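Local coordinates for protein luciferase (Lingulodinium polyedrum, PDB 1VPR) that catalyses the oxidation of dinoflagellate luciferin by molecular oxygen with emission of blue light, this chain being the third of three homologous luciferase domains, at residues 159-171 and 299-311. Sequence-based numbering, arbitrary orientation.
Sequences NPLHGRWITVSGG and SFVFYVKVSNDPE
The first strand of the calycin barrel, 163-169, and the 299-307 part of its last strand pair antiparallel here, with Ile166 and Val304 exchanging two backbone hydrogen bonds. A classic bulge interrupts the ladder on each side: Phe302 O accepts from both Val168 N and Ser169 N, and Val306 and Ser307 together face Arg164. On one face of the sheet Lys305 lies over the Trp165 indole, Lys305 CG 3.6 Å from the centroid of the six-membered ring in a CH-pi contact. Lys305 CG stands anti to the backbone N (chi1 -154°) and the long chain runs on extended, carrying Lys305 NZ past the ring to His162 O (3.0 Å) and Asn308 OD1 (3.0 Å). Trp165 NE1 donates in its ring plane to Leu161 O at 2.8 Å, fixing the indole. With an alanine here in place of the indole, the lysine methylenes would probably lose their platform and Leu161 O its donor. On the other face, Val306 CG2 covers the Arg164 guanidinium, 3.5 Å from Arg164 CZ, while NH1 and NH2 bind Tyr76 O and Gly77 O. Glycine suits position 163, where phi is 143° and a CB would also strike Ser307 O. Such first-to-last strand pairing closes the barrel in lipocalins and fatty acid binding proteins.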
ATOM      1  N   ASN A 159       8.532 -17.913   4.594  1.00 18.46           N
ATOM      2  CA  ASN A 159       8.016 -16.617   5.057  1.00 16.94           C
ATOM      3  C   ASN A 159       9.086 -15.526   5.009  1.00 16.09           C
ATOM      4  O   ASN A 159       9.353 -14.842   6.007  1.00 16.95           O
ATOM      5  CB  ASN A 159       7.497 -16.762   6.485  1.00 16.92           C
ATOM      6  CG  ASN A 159       6.437 -17.816   6.599  1.00 19.05           C
ATOM      7  OD1 ASN A 159       5.547 -17.914   5.750  1.00 21.40           O
ATOM      8  ND2 ASN A 159       6.509 -18.610   7.652  1.00 18.90           N
ATOM      9  N   PRO A 160       9.688 -15.317   3.832  1.00 15.60           N
ATOM     10  CA  PRO A 160      10.737 -14.323   3.640  1.00 14.63           C
ATOM     11  C   PRO A 160      10.362 -12.854   3.807  1.00 12.88           C
ATOM     12  O   PRO A 160      11.240 -12.022   4.008  1.00 13.78           O
ATOM     13  CB  PRO A 160      11.245 -14.645   2.231  1.00 16.80           C
ATOM     14  CG  PRO A 160       9.999 -15.077   1.540  1.00 14.86           C
ATOM     15  CD  PRO A 160       9.361 -15.987   2.560  1.00 13.20           C
ATOM     16  N   LEU A 161       9.076 -12.530   3.704  1.00 12.39           N
ATOM     17  CA  LEU A 161       8.606 -11.156   3.845  1.00 11.86           C
ATOM     18  C   LEU A 161       8.426 -10.751   5.313  1.00 12.98           C
ATOM     19  O   LEU A 161       8.372  -9.554   5.633  1.00 13.84           O
ATOM     20  CB  LEU A 161       7.268 -10.994   3.130  1.00 15.28           C
ATOM     21  CG  LEU A 161       7.206 -11.584   1.712  1.00 15.61           C
ATOM     22  CD1 LEU A 161       5.815 -11.367   1.120  1.00 18.00           C
ATOM     23  CD2 LEU A 161       8.271 -10.929   0.854  1.00 19.42           C
ATOM     24  N   HIS A 162       8.330 -11.743   6.196  1.00 11.91           N
ATOM     25  CA  HIS A 162       8.120 -11.510   7.623  1.00 13.15           C
ATOM     26  C   HIS A 162       9.235 -10.640   8.225  1.00 14.56           C
ATOM     27  O   HIS A 162      10.408 -10.987   8.159  1.00 14.35           O
ATOM     28  CB  HIS A 162       8.068 -12.853   8.343  1.00 14.45           C
ATOM     29  CG  HIS A 162       7.457 -12.800   9.706  1.00 13.60           C
ATOM     30  ND1 HIS A 162       6.102 -12.899   9.911  1.00 14.49           N
ATOM     31  CD2 HIS A 162       8.020 -12.735  10.937  1.00 14.64           C
ATOM     32  CE1 HIS A 162       5.850 -12.905  11.209  1.00 10.27           C
ATOM     33  NE2 HIS A 162       6.997 -12.811  11.854  1.00 13.88           N
ATOM     34  N   GLY A 163       8.859  -9.507   8.809  1.00 15.10           N
ATOM     35  CA  GLY A 163       9.843  -8.628   9.423  1.00 13.46           C
ATOM     36  C   GLY A 163       9.509  -7.165   9.221  1.00 13.28           C
ATOM     37  O   GLY A 163       8.391  -6.816   8.809  1.00 13.79           O
ATOM     38  N   ARG A 164      10.477  -6.311   9.529  1.00 12.31           N
ATOM     39  CA  ARG A 164      10.326  -4.877   9.368  1.00 11.55           C
ATOM     40  C   ARG A 164      11.276  -4.423   8.262  1.00 12.25           C
ATOM     41  O   ARG A 164      12.477  -4.780   8.245  1.00 11.20           O
ATOM     42  CB  ARG A 164      10.608  -4.143  10.693  1.00  9.50           C
ATOM     43  CG  ARG A 164      10.318  -2.649  10.610  1.00 12.12           C
ATOM     44  CD  ARG A 164      10.206  -2.051  12.008  1.00 13.54           C
ATOM     45  NE  ARG A 164      11.469  -2.205  12.728  1.00 14.58           N
ATOM     46  CZ  ARG A 164      12.496  -1.360  12.623  1.00 16.37           C
ATOM     47  NH1 ARG A 164      12.419  -0.288  11.843  1.00 13.94           N
ATOM     48  NH2 ARG A 164      13.621  -1.619  13.265  1.00 17.76           N
ATOM     49  N   TRP A 165      10.714  -3.666   7.321  1.00 11.58           N
ATOM     50  CA  TRP A 165      11.435  -3.181   6.140  1.00 13.42           C
ATOM     51  C   TRP A 165      11.454  -1.677   6.149  1.00 12.08           C
ATOM     52  O   TRP A 165      10.438  -1.054   6.426  1.00 13.52           O
ATOM     53  CB  TRP A 165      10.713  -3.654   4.873  1.00 14.15           C
ATOM     54  CG  TRP A 165      10.570  -5.149   4.803  1.00 12.88           C
ATOM     55  CD1 TRP A 165       9.640  -5.924   5.454  1.00 16.33           C
ATOM     56  CD2 TRP A 165      11.404  -6.049   4.077  1.00 12.88           C
ATOM     57  NE1 TRP A 165       9.853  -7.261   5.166  1.00 13.52           N
ATOM     58  CE2 TRP A 165      10.931  -7.360   4.327  1.00 13.22           C
ATOM     59  CE3 TRP A 165      12.511  -5.879   3.233  1.00 11.57           C
ATOM     60  CZ2 TRP A 165      11.533  -8.499   3.766  1.00 13.57           C
ATOM     61  CZ3 TRP A 165      13.112  -7.024   2.668  1.00 12.63           C
ATOM     62  CH2 TRP A 165      12.619  -8.310   2.941  1.00 14.52           C
ATOM     63  N   ILE A 166      12.602  -1.089   5.853  1.00 14.35           N
ATOM     64  CA  ILE A 166      12.716   0.361   5.846  1.00 14.42           C
ATOM     65  C   ILE A 166      12.980   0.875   4.430  1.00 14.33           C
ATOM     66  O   ILE A 166      13.910   0.440   3.746  1.00 13.33           O
ATOM     67  CB  ILE A 166      13.860   0.828   6.790  1.00 13.02           C
ATOM     68  CG1 ILE A 166      13.471   0.580   8.246  1.00 13.93           C
ATOM     69  CG2 ILE A 166      14.187   2.304   6.551  1.00 14.28           C
ATOM     70  CD1 ILE A 166      12.183   1.301   8.679  1.00 17.58           C
ATOM     71  N   THR A 167      12.152   1.817   4.001  1.00 14.94           N
ATOM     72  CA  THR A 167      12.267   2.412   2.678  1.00 14.74           C
ATOM     73  C   THR A 167      13.581   3.156   2.481  1.00 14.98           C
ATOM     74  O   THR A 167      13.939   4.046   3.287  1.00 14.10           O
ATOM     75  CB  THR A 167      11.129   3.401   2.445  1.00 15.78           C
ATOM     76  OG1 THR A 167       9.880   2.742   2.690  1.00 16.71           O
ATOM     77  CG2 THR A 167      11.181   3.943   1.017  1.00 13.02           C
ATOM     78  N   VAL A 168      14.284   2.827   1.396  1.00 11.44           N
ATOM     79  CA  VAL A 168      15.545   3.491   1.117  1.00 13.39           C
ATOM     80  C   VAL A 168      15.516   4.206  -0.231  1.00 14.42           C
ATOM     81  O   VAL A 168      16.446   4.922  -0.596  1.00 16.11           O
ATOM     82  CB  VAL A 168      16.767   2.505   1.226  1.00 13.88           C
ATOM     83  CG1 VAL A 168      16.968   2.106   2.689  1.00 13.25           C
ATOM     84  CG2 VAL A 168      16.550   1.245   0.351  1.00 17.53           C
ATOM     85  N   SER A 169      14.432   4.044  -0.968  1.00 16.40           N
ATOM     86  CA  SER A 169      14.313   4.745  -2.239  1.00 18.04           C
ATOM     87  C   SER A 169      12.875   4.767  -2.688  1.00 18.47           C
ATOM     88  O   SER A 169      12.160   3.768  -2.570  1.00 18.63           O
ATOM     89  CB  SER A 169      15.162   4.094  -3.329  1.00 17.66           C
ATOM     90  OG  SER A 169      14.949   4.786  -4.553  1.00 22.11           O
ATOM     91  N   GLY A 170      12.450   5.922  -3.194  1.00 16.47           N
ATOM     92  CA  GLY A 170      11.092   6.049  -3.684  1.00 16.44           C
ATOM     93  C   GLY A 170      10.076   6.393  -2.623  1.00 16.98           C
ATOM     94  O   GLY A 170       8.874   6.259  -2.862  1.00 17.46           O
ATOM     95  N   GLY A 171      10.535   6.829  -1.455  1.00 16.70           N
ATOM     96  CA  GLY A 171       9.607   7.194  -0.409  1.00 17.29           C
ATOM     97  C   GLY A 171       8.840   8.454  -0.760  1.00 19.63           C
ATOM     98  O   GLY A 171       9.383   9.399  -1.385  1.00 19.18           O
ATOM     99  N   SER A 299       7.104   2.773 -11.545  1.00 21.40           N
ATOM    100  CA  SER A 299       7.644   3.479 -10.366  1.00 21.04           C
ATOM    101  C   SER A 299       8.216   2.442  -9.383  1.00 19.97           C
ATOM    102  O   SER A 299       7.506   1.496  -9.029  1.00 19.45           O
ATOM    103  CB  SER A 299       6.542   4.261  -9.657  1.00 22.27           C
ATOM    104  OG  SER A 299       5.983   5.248 -10.498  1.00 25.02           O
ATOM    105  N   PHE A 300       9.475   2.619  -8.955  1.00 18.93           N
ATOM    106  CA  PHE A 300      10.134   1.703  -8.022  1.00 18.79           C
ATOM    107  C   PHE A 300      10.257   2.215  -6.583  1.00 17.89           C
ATOM    108  O   PHE A 300      10.479   3.405  -6.347  1.00 18.42           O
ATOM    109  CB  PHE A 300      11.564   1.357  -8.491  1.00 18.82           C
ATOM    110  CG  PHE A 300      11.626   0.648  -9.813  1.00 20.49           C
ATOM    111  CD1 PHE A 300      11.846   1.362 -10.997  1.00 20.16           C
ATOM    112  CD2 PHE A 300      11.444  -0.727  -9.879  1.00 18.60           C
ATOM    113  CE1 PHE A 300      11.879   0.711 -12.218  1.00 20.58           C
ATOM    114  CE2 PHE A 300      11.476  -1.390 -11.105  1.00 20.89           C
ATOM    115  CZ  PHE A 300      11.692  -0.671 -12.270  1.00 21.87           C
ATOM    116  N   VAL A 301      10.088   1.299  -5.627  1.00 16.78           N
ATOM    117  CA  VAL A 301      10.261   1.617  -4.213  1.00 14.15           C
ATOM    118  C   VAL A 301      11.222   0.535  -3.733  1.00 13.57           C
ATOM    119  O   VAL A 301      11.036  -0.648  -4.054  1.00 14.87           O
ATOM    120  CB  VAL A 301       8.918   1.528  -3.395  1.00 12.14           C
ATOM    121  CG1 VAL A 301       9.200   1.811  -1.910  1.00 12.91           C
ATOM    122  CG2 VAL A 301       7.918   2.547  -3.925  1.00 13.73           C
ATOM    123  N   PHE A 302      12.275   0.929  -3.017  1.00 14.49           N
ATOM    124  CA  PHE A 302      13.232  -0.044  -2.473  1.00 12.90           C
ATOM    125  C   PHE A 302      13.230   0.032  -0.961  1.00 14.15           C
ATOM    126  O   PHE A 302      13.184   1.139  -0.388  1.00 14.27           O
ATOM    127  CB  PHE A 302      14.667   0.224  -2.957  1.00 12.41           C
ATOM    128  CG  PHE A 302      14.903  -0.133  -4.402  1.00 13.04           C
ATOM    129  CD1 PHE A 302      14.543   0.747  -5.415  1.00 13.42           C
ATOM    130  CD2 PHE A 302      15.474  -1.353  -4.742  1.00 12.84           C
ATOM    131  CE1 PHE A 302      14.749   0.419  -6.748  1.00 15.21           C
ATOM    132  CE2 PHE A 302      15.687  -1.686  -6.069  1.00 15.12           C
ATOM    133  CZ  PHE A 302      15.323  -0.797  -7.072  1.00 12.75           C
ATOM    134  N   TYR A 303      13.299  -1.140  -0.321  1.00 13.20           N
ATOM    135  CA  TYR A 303      13.330  -1.251   1.144  1.00 12.74           C
ATOM    136  C   TYR A 303      14.470  -2.173   1.521  1.00 13.57           C
ATOM    137  O   TYR A 303      14.815  -3.102   0.766  1.00 13.58           O
ATOM    138  CB  TYR A 303      12.059  -1.919   1.698  1.00 13.54           C
ATOM    139  CG  TYR A 303      10.729  -1.403   1.173  1.00 13.14           C
ATOM    140  CD1 TYR A 303      10.191  -1.875  -0.029  1.00  9.87           C
ATOM    141  CD2 TYR A 303       9.975  -0.520   1.922  1.00  9.93           C
ATOM    142  CE1 TYR A 303       8.912  -1.475  -0.457  1.00 11.55           C
ATOM    143  CE2 TYR A 303       8.692  -0.117   1.508  1.00 12.35           C
ATOM    144  CZ  TYR A 303       8.170  -0.605   0.322  1.00 13.00           C
ATOM    145  OH  TYR A 303       6.884  -0.246  -0.045  1.00 14.13           O
ATOM    146  N   VAL A 304      15.049  -1.944   2.690  1.00 11.00           N
ATOM    147  CA  VAL A 304      16.105  -2.824   3.172  1.00 11.55           C
ATOM    148  C   VAL A 304      15.551  -3.493   4.442  1.00 13.70           C
ATOM    149  O   VAL A 304      14.867  -2.854   5.250  1.00 14.34           O
ATOM    150  CB  VAL A 304      17.427  -2.058   3.464  1.00 13.27           C
ATOM    151  CG1 VAL A 304      17.215  -0.985   4.560  1.00 12.21           C
ATOM    152  CG2 VAL A 304      18.498  -3.050   3.900  1.00 10.57           C
ATOM    153  N   LYS A 305      15.805  -4.787   4.611  1.00 14.54           N
ATOM    154  CA  LYS A 305      15.282  -5.498   5.773  1.00 13.14           C
ATOM    155  C   LYS A 305      16.108  -5.205   7.035  1.00 14.53           C
ATOM    156  O   LYS A 305      17.302  -5.521   7.101  1.00 13.62           O
ATOM    157  CB  LYS A 305      15.250  -7.000   5.497  1.00 14.66           C
ATOM    158  CG  LYS A 305      14.188  -7.696   6.322  1.00 14.28           C
ATOM    159  CD  LYS A 305      14.235  -9.194   6.197  1.00 13.92           C
ATOM    160  CE  LYS A 305      13.028  -9.777   6.890  1.00 13.94           C
ATOM    161  NZ  LYS A 305      12.985 -11.269   6.733  1.00 12.86           N
ATOM    162  N   VAL A 306      15.480  -4.588   8.034  1.00 12.59           N
ATOM    163  CA  VAL A 306      16.210  -4.250   9.255  1.00 12.79           C
ATOM    164  C   VAL A 306      15.958  -5.261  10.380  1.00 14.74           C
ATOM    165  O   VAL A 306      16.718  -5.321  11.357  1.00 15.14           O
ATOM    166  CB  VAL A 306      15.885  -2.790   9.714  1.00 12.34           C
ATOM    167  CG1 VAL A 306      16.332  -1.779   8.616  1.00 12.70           C
ATOM    168  CG2 VAL A 306      14.384  -2.624   9.992  1.00 13.95           C
ATOM    169  N   SER A 307      14.930  -6.093  10.235  1.00 14.12           N
ATOM    170  CA  SER A 307      14.638  -7.091  11.269  1.00 14.64           C
ATOM    171  C   SER A 307      13.728  -8.204  10.793  1.00 14.18           C
ATOM    172  O   SER A 307      12.855  -7.960   9.984  1.00 14.25           O
ATOM    173  CB  SER A 307      13.937  -6.426  12.454  1.00 14.48           C
ATOM    174  OG  SER A 307      13.742  -7.386  13.481  1.00 14.04           O
ATOM    175  N   ASN A 308      13.916  -9.421  11.310  1.00 12.00           N
ATOM    176  CA  ASN A 308      13.035 -10.532  10.969  1.00 12.76           C
ATOM    177  C   ASN A 308      11.732 -10.435  11.789  1.00 14.56           C
ATOM    178  O   ASN A 308      10.784 -11.168  11.545  1.00 16.44           O
ATOM    179  CB  ASN A 308      13.693 -11.873  11.293  1.00 13.71           C
ATOM    180  CG  ASN A 308      14.723 -12.282  10.271  1.00 15.08           C
ATOM    181  OD1 ASN A 308      14.643 -11.886   9.103  1.00 13.31           O
ATOM    182  ND2 ASN A 308      15.692 -13.098  10.694  1.00 15.84           N
ATOM    183  N   ASP A 309      11.689  -9.516  12.750  1.00 12.55           N
ATOM    184  CA  ASP A 309      10.531  -9.340  13.612  1.00 14.06           C
ATOM    185  C   ASP A 309       9.736  -8.088  13.244  1.00 15.97           C
ATOM    186  O   ASP A 309      10.264  -6.960  13.298  1.00 14.71           O
ATOM    187  CB  ASP A 309      11.015  -9.235  15.066  1.00 15.70           C
ATOM    188  CG  ASP A 309       9.887  -9.201  16.063  1.00 17.79           C
ATOM    189  OD1 ASP A 309      10.198  -9.124  17.269  1.00 22.15           O
ATOM    190  OD2 ASP A 309       8.702  -9.262  15.662  1.00 17.66           O
ATOM    191  N   PRO A 310       8.457  -8.258  12.846  1.00 14.64           N
ATOM    192  CA  PRO A 310       7.669  -7.075  12.489  1.00 15.16           C
ATOM    193  C   PRO A 310       7.296  -6.267  13.738  1.00 16.01           C
ATOM    194  O   PRO A 310       6.955  -5.080  13.641  1.00 14.05           O
ATOM    195  CB  PRO A 310       6.441  -7.680  11.817  1.00 14.49           C
ATOM    196  CG  PRO A 310       6.249  -8.968  12.598  1.00 14.53           C
ATOM    197  CD  PRO A 310       7.680  -9.488  12.625  1.00 14.97           C
ATOM    198  N   GLU A 311       7.377  -6.914  14.902  1.00 14.79           N
ATOM    199  CA  GLU A 311       7.008  -6.275  16.177  1.00 16.93           C
ATOM    200  C   GLU A 311       5.615  -5.664  16.034  1.00 17.29           C
ATOM    201  O   GLU A 311       5.375  -4.498  16.367  1.00 14.28           O
ATOM    202  CB  GLU A 311       8.043  -5.204  16.557  1.00 18.22           C
ATOM    203  CG  GLU A 311       9.380  -5.816  16.992  1.00 19.27           C
ATOM    204  CD  GLU A 311      10.306  -4.815  17.673  1.00 24.40           C
ATOM    205  OE1 GLU A 311      11.129  -4.181  16.988  1.00 24.67           O
ATOM    206  OE2 GLU A 311      10.201  -4.653  18.906  1.00 27.83           O
TER
HETATM  207  O   HOH W   1      13.922 -12.074   4.205  1.00 24.19           O
HETATM  208  O   HOH W   2      11.445  -4.496  14.301  1.00 19.99           O
HETATM  209  O   HOH W   3      12.968   4.278  -6.221  1.00 26.23           O